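Local coordinates for succinylglutamate desuccinylase (Vibrio parahaemolyticus, PDB 2BCO), which probably cleaves N-succinylglutamate into succinate and glutamate, a zinc-dependent hydrolysis that closes the AST pathway of arginine breakdown, at residues L108-L112 / N113-D117; D131-K134 / L135-R138; Q142-E145 / P146-W150; D279-E282 / N283-F287. All blocks are in the same frame, centred on the assembly; numbering follows the deposited sequence.

How the contacts relate
Contacts 1 and 4 are buried, contact 2 is partly so, and contact 3 lies at the surface. The first three belong to the catalytic domain, contact 4 to the barrel-sandwich hybrid domain. Contacts 1 and 2 touch: F116 CZ of the loop rests 3.6 Å from L133 CD1 of helix 125-141. Contact 3 takes the chain from this helix into strand 149-157 and lies about 38 Å, centre to centre, from contact 4. Side-chain amides govern contact 1 near the zinc ion, main-chain bonds and leucines contact 2, an arginine and two threonines contact 3, and one threonine hydroxyl contact 4.

Contact 1: residues L108-L112 / N113-D117; sequences LEENL and NRLFD
N111 reaches forward over the turn that follows it, and its OD1 accepts the backbone N of N113 at 2.9 Å. This is an Asx turn; CG lies anti to the backbone N (chi1 -175°), which brings the amide beside its own carbonyl and over the advancing chain. The N-H comes in above the amide plane rather than within it, and the same OD1 also takes NE2 of H63, a zinc ligand, so that N111 acts as a second-shell residue of the metal site. A second bond, R114 N to N111 O at 3.3 Å, closes the turn, and a weak one from L115 N to L112 O continues it.

The inner side is close-packed. The L112 side chain runs at a slant to that of F116, its CD2 3.8 Å from F116 CE2, while L112 O approaches that same CE2 to 3.5 Å. L115 CG lies against N111 O at 3.6 Å.

The outer side is looser and more polar. The extended R114 chain, exposed to solvent, crosses N111 at about a right angle, and N111 ND2 sits over one guanidinium face, 3.4 Å above its plane and displaced toward the rim; the two planes are 56° apart. E110 reaches in from the partly exposed edge to bring OE2 within 3.5 Å of L115 CD2.

N113 OD1 receives the backbone N of F203, at the start of helix 203-211, and the F116 ring stacks on that of F203. F116 also leans on A130 and L115 on E126, both of helix 125-141.

Contact 2: residues D131-K134 / L135-R138; sequences DTLK and LLVR
Successive turns of helix 125-141 meet here through the regular i to i+4 bonding of an alpha-helix, T132, L133 and K134 supplying the carbonyls and L136, V137 and R138 the N-H groups. T132 O receives L136 N at 3.1 Å, with the donor in the carbonyl plane, and it also takes a weak bond from L135 N. V137 N reaches L133 O and R138 N reaches K134 O, each with its donor somewhat tilted from the carbonyl plane.

On the inner flank, L133 CD2 and L136 CD1 meet at 3.9 Å where their side chains cross at a slant. L136 CG also lies 3.4 Å from T132 O. The helix is amphipathic, and in this zinc-exopeptidase-like catalytic domain its apolar flank faces the sheet: both leucines lie on I94 of strand 90-95, and L133 reaches I62 as well. V137 turns CG1 anti to its own N (chi1 168°), leaving CG2 beside that nitrogen and 3.3 Å from L133 O. Its side chain faces F203 and Y211 of helix 203-211.

The other flank is exposed. L135 lays its CB 3.2 Å from T132 O and brings CD1 to 3.8 Å from D131 O. The same CD1 lies over one face of the R138 guanidinium, 4.2 Å above its plane and offset toward the rim. R138 bends at chi3 (63°), which folds its head back toward this leucine, and the R138 side chain also touches Y211.

Contact 3: residues Q142-E145 / P146-W150; sequences QDTE and PKTRW
R149 reaches back over the preceding turn and grips T144 side-on with two nitrogens, each holding a different atom. From CB the chain leaves with CG anti to its carbonyl carbon (chi1 -57°) and then runs extended to NE. CG passes 3.6 Å from T144 OG1 and almost as close to E145 O, and CD remains beside the same hydroxyl. NE then donates to T144 OG1 at 2.9 Å, a nearly straight bond (N-H...O 164°) with the oxygen in the guanidinium plane. NH2 donates to T144 O at 2.7 Å, less straight and tilted from that plane. NH1 bonds Y211 O, so all three nitrogens have partners that fix the rotation of the head, and P146 CA lies over one face, 3.5 Å above the plane and offset toward the rim. T144 OG1 in turn bonds the carbonyl of Y141, at the end of helix 125-141.

Beside the arginine, P146 to T148 form a short 3-10 turn, with T148 N on E145 O at 2.9 Å and R149 N on P146 O. T148 OG1 donates to the E145 carbonyl at 2.7 Å, in its plane, whereas the backbone N-H comes from above it; one oxygen thus holds both the backbone N-H and the side chain of T148. The hydroxyl also bonds N55 ND2.

The turn joins the end of helix 125-141 to strand 149-157. The strand enters between strands 55-60 and 214-220, with T148 and W150 bonded to N55 and R149 to Q214, and W150 lies against helix 179-188.

Contact 4: residues D279-E282 / N283-F287; sequences DNVE and NFTSF
T285 points its side chain back at the chain that leads into it, and OG1 donates to E282 O at 2.6 Å. The hydroxyl does not approach head-on: the C=O...O angle is 116° and the donor stands above the carbonyl plane. With OG1 anti to the carbonyl carbon (chi1 -72°), the hydroxyl lies beside the backbone N of T285, on the side from which the loop arrives. Its CB follows to 3.4 Å from the same oxygen.

Two other side chains flank this hydroxyl. V281 crosses T285 obliquely and brings CG2 to 3.9 Å from OG1, an apolar neighbour for a polar atom. Of the E282 side chain, CB does the touching, 3.6 Å from T285 OG1, and the extended chain then leads the carboxylate away from the contact to the exposed side.

The bend here is a G1 beta bulge at the start of strand 285-286, in the barrel-sandwich hybrid domain: F284 and T285 both face I310 of strand 309-311, and F284 adopts left-handed backbone angles. The F284 ring turns away from the loop into a buried aromatic group, edge-to-face with both H163 and F166. N283 also turns its side chain away from the preceding residues, and its OD1 accepts the backbone N of F312. That side chain lies about 6 Å from the side chain of E219, the predicted active-site residue, nearest atoms compared. Before the bend, R159 NH1 bonds the carbonyls of D279 and V281.

Contact 1: residues L108-L112 / N113-D117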
loop_
_atom_site.group_PDB
_atom_site.type_symbol
_atom_site.label_atom_id
_atom_site.label_comp_id
_atom_site.label_asym_id
_atom_site.label_seq_id
_atom_site.Cartn_x
_atom_site.Cartn_y
_atom_site.Cartn_z
ATOM N N LEU A 108 -5.272 10.772 -13.389
ATOM C CA LEU A 108 -5.661 11.498 -14.588
ATOM C C LEU A 108 -6.908 12.322 -14.307
ATOM O O LEU A 108 -6.906 13.542 -14.484
ATOM C CB LEU A 108 -5.908 10.525 -15.733
ATOM C CG LEU A 108 -4.682 9.682 -16.108
ATOM C CD1 LEU A 108 -5.047 8.760 -17.255
ATOM C CD2 LEU A 108 -3.512 10.585 -16.505
ATOM N N GLU A 109 -7.970 11.664 -13.861
ATOM C CA GLU A 109 -9.185 12.385 -13.547
ATOM C C GLU A 109 -9.446 12.429 -12.041
ATOM O O GLU A 109 -9.710 13.494 -11.493
ATOM C CB GLU A 109 -10.360 11.774 -14.312
ATOM C CG GLU A 109 -10.181 11.909 -15.820
ATOM C CD GLU A 109 -11.267 11.230 -16.638
ATOM O OE1 GLU A 109 -11.195 11.325 -17.883
ATOM O OE2 GLU A 109 -12.178 10.604 -16.050
ATOM N N GLU A 110 -9.341 11.289 -11.365
ATOM C CA GLU A 110 -9.586 11.255 -9.923
ATOM C C GLU A 110 -8.664 10.259 -9.200
ATOM O O GLU A 110 -8.235 9.273 -9.787
ATOM C CB GLU A 110 -11.045 10.883 -9.670
ATOM C CG GLU A 110 -11.652 11.542 -8.455
ATOM C CD GLU A 110 -12.972 10.914 -8.062
ATOM O OE1 GLU A 110 -13.751 10.590 -8.974
ATOM O OE2 GLU A 110 -13.231 10.752 -6.848
ATOM N N ASN A 111 -8.368 10.530 -7.932
ATOM C CA ASN A 111 -7.508 9.669 -7.110
ATOM C C ASN A 111 -8.066 8.245 -7.116
ATOM O O ASN A 111 -9.120 7.984 -6.548
ATOM C CB ASN A 111 -7.476 10.194 -5.669
ATOM C CG ASN A 111 -6.497 9.430 -4.764
ATOM O OD1 ASN A 111 -6.048 8.329 -5.074
ATOM N ND2 ASN A 111 -6.182 10.025 -3.633
ATOM N N LEU A 112 -7.347 7.323 -7.739
ATOM C CA LEU A 112 -7.803 5.944 -7.831
ATOM C C LEU A 112 -8.037 5.303 -6.448
ATOM O O LEU A 112 -8.928 4.471 -6.277
ATOM C CB LEU A 112 -6.770 5.121 -8.615
ATOM C CG LEU A 112 -7.195 3.877 -9.396
ATOM C CD1 LEU A 112 -5.949 3.112 -9.834
ATOM C CD2 LEU A 112 -8.070 2.991 -8.557
ATOM N N ASN A 113 -7.255 5.707 -5.456
ATOM C CA ASN A 113 -7.373 5.106 -4.140
ATOM C C ASN A 113 -8.462 5.653 -3.219
ATOM O O ASN A 113 -8.370 5.530 -2.001
ATOM C CB ASN A 113 -6.011 5.133 -3.448
ATOM C CG ASN A 113 -5.734 3.864 -2.685
ATOM O OD1 ASN A 113 -6.182 2.783 -3.075
ATOM N ND2 ASN A 113 -4.986 3.978 -1.606
ATOM N N ARG A 114 -9.499 6.232 -3.814
ATOM C CA ARG A 114 -10.643 6.752 -3.078
ATOM C C ARG A 114 -11.911 6.165 -3.693
ATOM O O ARG A 114 -13.021 6.467 -3.270
ATOM C CB ARG A 114 -10.697 8.277 -3.175
ATOM C CG ARG A 114 -9.903 8.994 -2.097
ATOM C CD ARG A 114 -9.707 10.474 -2.421
ATOM N NE ARG A 114 -8.796 11.120 -1.476
ATOM C CZ ARG A 114 -8.177 12.278 -1.695
ATOM N NH1 ARG A 114 -8.364 12.932 -2.833
ATOM N NH2 ARG A 114 -7.363 12.780 -0.776
ATOM N N LEU A 115 -11.728 5.297 -4.678
ATOM C CA LEU A 115 -12.842 4.720 -5.421
ATOM C C LEU A 115 -13.240 3.283 -5.136
ATOM O O LEU A 115 -13.968 2.691 -5.925
ATOM C CB LEU A 115 -12.548 4.856 -6.914
ATOM C CG LEU A 115 -12.160 6.271 -7.352
ATOM C CD1 LEU A 115 -11.839 6.290 -8.835
ATOM C CD2 LEU A 115 -13.314 7.218 -7.039
ATOM N N PHE A 116 -12.786 2.717 -4.024
ATOM C CA PHE A 116 -13.135 1.339 -3.707
ATOM C C PHE A 116 -14.272 1.173 -2.702
ATOM O O PHE A 116 -14.692 0.049 -2.451
ATOM C CB PHE A 116 -11.902 0.579 -3.219
ATOM C CG PHE A 116 -10.880 0.349 -4.290
ATOM C CD1 PHE A 116 -11.047 -0.670 -5.224
ATOM C CD2 PHE A 116 -9.774 1.196 -4.408
ATOM C CE1 PHE A 116 -10.128 -0.851 -6.258
ATOM C CE2 PHE A 116 -8.852 1.025 -5.435
ATOM C CZ PHE A 116 -9.028 0.002 -6.368
ATOM N N ASP A 117 -14.768 2.267 -2.126
ATOM C CA ASP A 117 -15.870 2.160 -1.166
ATOM C C ASP A 117 -17.243 2.136 -1.844
ATOM O O ASP A 117 -17.359 2.353 -3.050
ATOM C CB ASP A 117 -15.817 3.285 -0.118
ATOM C CG ASP A 117 -15.996 4.672 -0.715
ATOM O OD1 ASP A 117 -16.050 5.639 0.073
ATOM O OD2 ASP A 117 -16.072 4.809 -1.956
#

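Contact 2: residues D131-K134 / L135-R138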
loop_
_atom_site.group_PDB
_atom_site.type_symbol
_atom_site.label_atom_id
_atom_site.label_comp_id
_atom_site.label_asym_id
_atom_site.label_seq_id
_atom_site.Cartn_x
_atom_site.Cartn_y
_atom_site.Cartn_z
ATOM N N ASP A 131 -12.991 -0.643 -10.833
ATOM C CA ASP A 131 -13.974 -1.678 -11.104
ATOM C C ASP A 131 -13.252 -2.957 -11.547
ATOM O O ASP A 131 -13.596 -4.058 -11.109
ATOM C CB ASP A 131 -14.949 -1.203 -12.190
ATOM C CG ASP A 131 -16.270 -0.684 -11.618
ATOM O OD1 ASP A 131 -16.262 0.204 -10.745
ATOM O OD2 ASP A 131 -17.330 -1.177 -12.054
ATOM N N THR A 132 -12.249 -2.806 -12.409
ATOM C CA THR A 132 -11.474 -3.954 -12.873
ATOM C C THR A 132 -10.613 -4.548 -11.751
ATOM O O THR A 132 -10.455 -5.762 -11.665
ATOM C CB THR A 132 -10.529 -3.582 -14.041
ATOM O OG1 THR A 132 -11.305 -3.173 -15.176
ATOM C CG2 THR A 132 -9.659 -4.780 -14.428
ATOM N N LEU A 133 -10.054 -3.695 -10.895
ATOM C CA LEU A 133 -9.211 -4.181 -9.807
ATOM C C LEU A 133 -9.997 -5.043 -8.815
ATOM O O LEU A 133 -9.480 -6.041 -8.302
ATOM C CB LEU A 133 -8.536 -3.004 -9.090
ATOM C CG LEU A 133 -7.547 -2.222 -9.979
ATOM C CD1 LEU A 133 -7.056 -0.976 -9.264
ATOM C CD2 LEU A 133 -6.369 -3.117 -10.355
ATOM N N LYS A 134 -11.247 -4.671 -8.557
ATOM C CA LYS A 134 -12.072 -5.446 -7.636
ATOM C C LYS A 134 -12.269 -6.850 -8.195
ATOM O O LYS A 134 -12.362 -7.816 -7.440
ATOM C CB LYS A 134 -13.439 -4.789 -7.428
ATOM C CG LYS A 134 -13.400 -3.359 -6.936
ATOM C CD LYS A 134 -14.811 -2.856 -6.695
ATOM C CE LYS A 134 -14.814 -1.426 -6.196
ATOM N NZ LYS A 134 -16.206 -0.933 -5.962
ATOM N N LEU A 135 -12.340 -6.946 -9.521
ATOM C CA LEU A 135 -12.509 -8.229 -10.207
ATOM C C LEU A 135 -11.254 -9.099 -10.060
ATOM O O LEU A 135 -11.346 -10.295 -9.800
ATOM C CB LEU A 135 -12.801 -7.986 -11.693
ATOM C CG LEU A 135 -14.245 -7.951 -12.208
ATOM C CD1 LEU A 135 -15.201 -7.481 -11.134
ATOM C CD2 LEU A 135 -14.312 -7.052 -13.446
ATOM N N LEU A 136 -10.083 -8.489 -10.242
ATOM C CA LEU A 136 -8.812 -9.203 -10.119
ATOM C C LEU A 136 -8.655 -9.774 -8.715
ATOM O O LEU A 136 -8.128 -10.869 -8.536
ATOM C CB LEU A 136 -7.643 -8.265 -10.396
ATOM C CG LEU A 136 -7.606 -7.567 -11.751
ATOM C CD1 LEU A 136 -6.347 -6.726 -11.837
ATOM C CD2 LEU A 136 -7.632 -8.597 -12.872
ATOM N N VAL A 137 -9.099 -9.016 -7.718
ATOM C CA VAL A 137 -9.004 -9.455 -6.338
ATOM C C VAL A 137 -9.888 -10.673 -6.142
ATOM O O VAL A 137 -9.462 -11.686 -5.575
ATOM C CB VAL A 137 -9.461 -8.341 -5.359
ATOM C CG1 VAL A 137 -9.627 -8.910 -3.955
ATOM C CG2 VAL A 137 -8.446 -7.215 -5.347
ATOM N N ARG A 138 -11.125 -10.560 -6.618
ATOM C CA ARG A 138 -12.091 -11.634 -6.507
ATOM C C ARG A 138 -11.561 -12.926 -7.130
ATOM O O ARG A 138 -11.567 -13.976 -6.484
ATOM C CB ARG A 138 -13.398 -11.232 -7.191
ATOM C CG ARG A 138 -14.527 -12.243 -7.041
ATOM C CD ARG A 138 -15.587 -12.001 -8.099
ATOM N NE ARG A 138 -15.052 -12.193 -9.446
ATOM C CZ ARG A 138 -15.708 -11.879 -10.560
ATOM N NH1 ARG A 138 -16.923 -11.352 -10.485
ATOM N NH2 ARG A 138 -15.159 -12.096 -11.749
#

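Contact 3: residues Q142-E145 / P146-W150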
loop_
_atom_site.group_PDB
_atom_site.type_symbol
_atom_site.label_atom_id
_atom_site.label_comp_id
_atom_site.label_asym_id
_atom_site.label_seq_id
_atom_site.Cartn_x
_atom_site.Cartn_y
_atom_site.Cartn_z
ATOM N N GLN A 142 -10.429 -16.297 -4.995
ATOM C CA GLN A 142 -11.462 -17.318 -5.136
ATOM C C GLN A 142 -10.904 -18.698 -4.791
ATOM O O GLN A 142 -9.852 -19.104 -5.289
ATOM C CB GLN A 142 -12.023 -17.331 -6.563
ATOM C CG GLN A 142 -13.155 -18.333 -6.757
ATOM C CD GLN A 142 -13.592 -18.466 -8.203
ATOM O OE1 GLN A 142 -13.984 -17.486 -8.838
ATOM N NE2 GLN A 142 -13.534 -19.686 -8.731
ATOM N N ASP A 143 -11.622 -19.412 -3.932
ATOM C CA ASP A 143 -11.218 -20.751 -3.502
ATOM C C ASP A 143 -9.858 -20.779 -2.806
ATOM O O ASP A 143 -9.010 -21.624 -3.101
ATOM C CB ASP A 143 -11.199 -21.725 -4.692
ATOM C CG ASP A 143 -12.538 -21.801 -5.410
ATOM O OD1 ASP A 143 -13.586 -21.869 -4.733
ATOM O OD2 ASP A 143 -12.532 -21.802 -6.657
ATOM N N THR A 144 -9.645 -19.845 -1.893
ATOM C CA THR A 144 -8.407 -19.802 -1.128
ATOM C C THR A 144 -8.854 -19.608 0.307
ATOM O O THR A 144 -9.871 -18.966 0.557
ATOM C CB THR A 144 -7.497 -18.605 -1.514
ATOM O OG1 THR A 144 -8.107 -17.374 -1.101
ATOM C CG2 THR A 144 -7.261 -18.572 -3.012
ATOM N N GLU A 145 -8.121 -20.171 1.255
ATOM C CA GLU A 145 -8.498 -19.992 2.646
ATOM C C GLU A 145 -8.128 -18.576 3.068
ATOM O O GLU A 145 -7.051 -18.082 2.745
ATOM C CB GLU A 145 -7.788 -21.012 3.531
ATOM C CG GLU A 145 -8.418 -22.392 3.508
ATOM C CD GLU A 145 -9.859 -22.383 3.986
ATOM O OE1 GLU A 145 -10.764 -22.058 3.181
ATOM O OE2 GLU A 145 -10.086 -22.685 5.177
ATOM N N PRO A 146 -9.033 -17.900 3.780
ATOM C CA PRO A 146 -8.808 -16.529 4.251
ATOM C C PRO A 146 -7.461 -16.311 4.940
ATOM O O PRO A 146 -6.827 -15.274 4.755
ATOM C CB PRO A 146 -9.988 -16.298 5.198
ATOM C CG PRO A 146 -11.096 -17.098 4.527
ATOM C CD PRO A 146 -10.381 -18.381 4.155
ATOM N N LYS A 147 -7.025 -17.290 5.727
ATOM C CA LYS A 147 -5.763 -17.174 6.454
ATOM C C LYS A 147 -4.533 -17.079 5.565
ATOM O O LYS A 147 -3.484 -16.614 6.002
ATOM C CB LYS A 147 -5.597 -18.339 7.441
ATOM C CG LYS A 147 -5.701 -19.726 6.833
ATOM C CD LYS A 147 -5.606 -20.797 7.918
ATOM C CE LYS A 147 -5.872 -22.181 7.355
ATOM N NZ LYS A 147 -5.015 -22.450 6.171
ATOM N N THR A 148 -4.666 -17.518 4.321
ATOM C CA THR A 148 -3.564 -17.474 3.369
ATOM C C THR A 148 -3.490 -16.143 2.609
ATOM O O THR A 148 -2.489 -15.849 1.970
ATOM C CB THR A 148 -3.711 -18.586 2.313
ATOM O OG1 THR A 148 -4.729 -18.214 1.367
ATOM C CG2 THR A 148 -4.109 -19.906 2.983
ATOM N N ARG A 149 -4.537 -15.332 2.693
ATOM C CA ARG A 149 -4.585 -14.078 1.945
ATOM C C ARG A 149 -3.773 -12.870 2.424
ATOM O O ARG A 149 -3.834 -12.466 3.592
ATOM C CB ARG A 149 -6.041 -13.673 1.771
ATOM C CG ARG A 149 -6.873 -14.735 1.087
ATOM C CD ARG A 149 -8.344 -14.433 1.236
ATOM N NE ARG A 149 -9.193 -15.534 0.789
ATOM C CZ ARG A 149 -10.498 -15.599 1.037
ATOM N NH1 ARG A 149 -11.082 -14.625 1.726
ATOM N NH2 ARG A 149 -11.219 -16.625 0.594
ATOM N N TRP A 150 -3.032 -12.289 1.481
ATOM C CA TRP A 150 -2.197 -11.115 1.728
ATOM C C TRP A 150 -2.377 -10.097 0.610
ATOM O O TRP A 150 -2.552 -10.458 -0.548
ATOM C CB TRP A 150 -0.706 -11.475 1.759
ATOM C CG TRP A 150 -0.250 -12.294 2.926
ATOM C CD1 TRP A 150 -0.609 -13.573 3.223
ATOM C CD2 TRP A 150 0.718 -11.904 3.912
ATOM N NE1 TRP A 150 0.092 -14.015 4.318
ATOM C CE2 TRP A 150 0.920 -13.022 4.752
ATOM C CE3 TRP A 150 1.464 -10.741 4.133
ATOM C CZ2 TRP A 150 1.808 -12.987 5.839
ATOM C CZ3 TRP A 150 2.355 -10.711 5.213
ATOM C CH2 TRP A 150 2.529 -11.835 6.038
#

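Contact 4: residues D279-E282 / N283-F287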
loop_
_atom_site.group_PDB
_atom_site.type_symbol
_atom_site.label_atom_id
_atom_site.label_comp_id
_atom_site.label_asym_id
_atom_site.label_seq_id
_atom_site.Cartn_x
_atom_site.Cartn_y
_atom_site.Cartn_z
ATOM N N ASP A 279 2.864 24.003 2.869
ATOM C CA ASP A 279 2.394 22.843 2.123
ATOM C C ASP A 279 3.392 21.686 2.108
ATOM O O ASP A 279 2.997 20.540 1.911
ATOM C CB ASP A 279 2.033 23.245 0.689
ATOM C CG ASP A 279 0.835 24.169 0.634
ATOM O OD1 ASP A 279 -0.112 23.955 1.421
ATOM O OD2 ASP A 279 0.833 25.104 -0.196
ATOM N N ASN A 280 4.675 21.976 2.310
ATOM C CA ASN A 280 5.684 20.921 2.337
ATOM C C ASN A 280 5.798 20.337 3.749
ATOM O O ASN A 280 6.815 19.741 4.116
ATOM C CB ASN A 280 7.047 21.452 1.869
ATOM C CG ASN A 280 7.523 22.651 2.679
ATOM O OD1 ASN A 280 6.964 22.978 3.728
ATOM N ND2 ASN A 280 8.568 23.308 2.194
ATOM N N VAL A 281 4.744 20.524 4.535
ATOM C CA VAL A 281 4.691 20.015 5.901
ATOM C C VAL A 281 4.913 18.497 5.887
ATOM O O VAL A 281 4.310 17.782 5.093
ATOM C CB VAL A 281 3.319 20.324 6.534
ATOM C CG1 VAL A 281 2.211 19.713 5.686
ATOM C CG2 VAL A 281 3.267 19.810 7.957
ATOM N N GLU A 282 5.775 18.009 6.771
ATOM C CA GLU A 282 6.082 16.582 6.833
ATOM C C GLU A 282 5.007 15.749 7.524
ATOM O O GLU A 282 4.283 16.245 8.392
ATOM C CB GLU A 282 7.421 16.369 7.561
ATOM C CG GLU A 282 8.657 16.686 6.726
ATOM C CD GLU A 282 9.963 16.546 7.508
ATOM O OE1 GLU A 282 10.075 15.629 8.351
ATOM O OE2 GLU A 282 10.890 17.354 7.271
ATOM N N ASN A 283 4.890 14.486 7.117
ATOM C CA ASN A 283 3.947 13.581 7.753
ATOM C C ASN A 283 4.538 13.303 9.129
ATOM O O ASN A 283 5.761 13.301 9.303
ATOM C CB ASN A 283 3.806 12.268 6.977
ATOM C CG ASN A 283 2.705 12.322 5.930
ATOM O OD1 ASN A 283 1.623 12.851 6.184
ATOM N ND2 ASN A 283 2.969 11.757 4.756
ATOM N N PHE A 284 3.670 13.072 10.102
ATOM C CA PHE A 284 4.086 12.820 11.479
ATOM C C PHE A 284 4.803 14.003 12.102
ATOM O O PHE A 284 5.750 13.827 12.863
ATOM C CB PHE A 284 4.986 11.586 11.577
ATOM C CG PHE A 284 4.297 10.311 11.204
ATOM C CD1 PHE A 284 4.305 9.856 9.888
ATOM C CD2 PHE A 284 3.602 9.579 12.163
ATOM C CE1 PHE A 284 3.632 8.688 9.529
ATOM C CE2 PHE A 284 2.925 8.410 11.818
ATOM C CZ PHE A 284 2.941 7.966 10.497
ATOM N N THR A 285 4.365 15.211 11.761
ATOM C CA THR A 285 4.940 16.410 12.354
ATOM C C THR A 285 4.192 16.537 13.680
ATOM O O THR A 285 2.964 16.638 13.702
ATOM C CB THR A 285 4.697 17.668 11.479
ATOM O OG1 THR A 285 5.517 17.597 10.307
ATOM C CG2 THR A 285 5.034 18.938 12.248
ATOM N N SER A 286 4.933 16.520 14.783
ATOM C CA SER A 286 4.324 16.591 16.107
ATOM C C SER A 286 4.033 17.995 16.603
ATOM O O SER A 286 4.525 18.982 16.060
ATOM C CB SER A 286 5.205 15.864 17.129
ATOM O OG SER A 286 6.480 16.472 17.228
ATOM N N PHE A 287 3.221 18.071 17.651
ATOM C CA PHE A 287 2.853 19.343 18.250
ATOM C C PHE A 287 2.877 19.186 19.759
ATOM O O PHE A 287 2.934 18.072 20.272
ATOM C CB PHE A 287 1.446 19.773 17.813
ATOM C CG PHE A 287 1.292 19.939 16.321
ATOM C CD1 PHE A 287 0.735 18.924 15.544
ATOM C CD2 PHE A 287 1.720 21.109 15.685
ATOM C CE1 PHE A 287 0.604 19.071 14.153
ATOM C CE2 PHE A 287 1.596 21.267 14.295
ATOM C CZ PHE A 287 1.038 20.247 13.532
#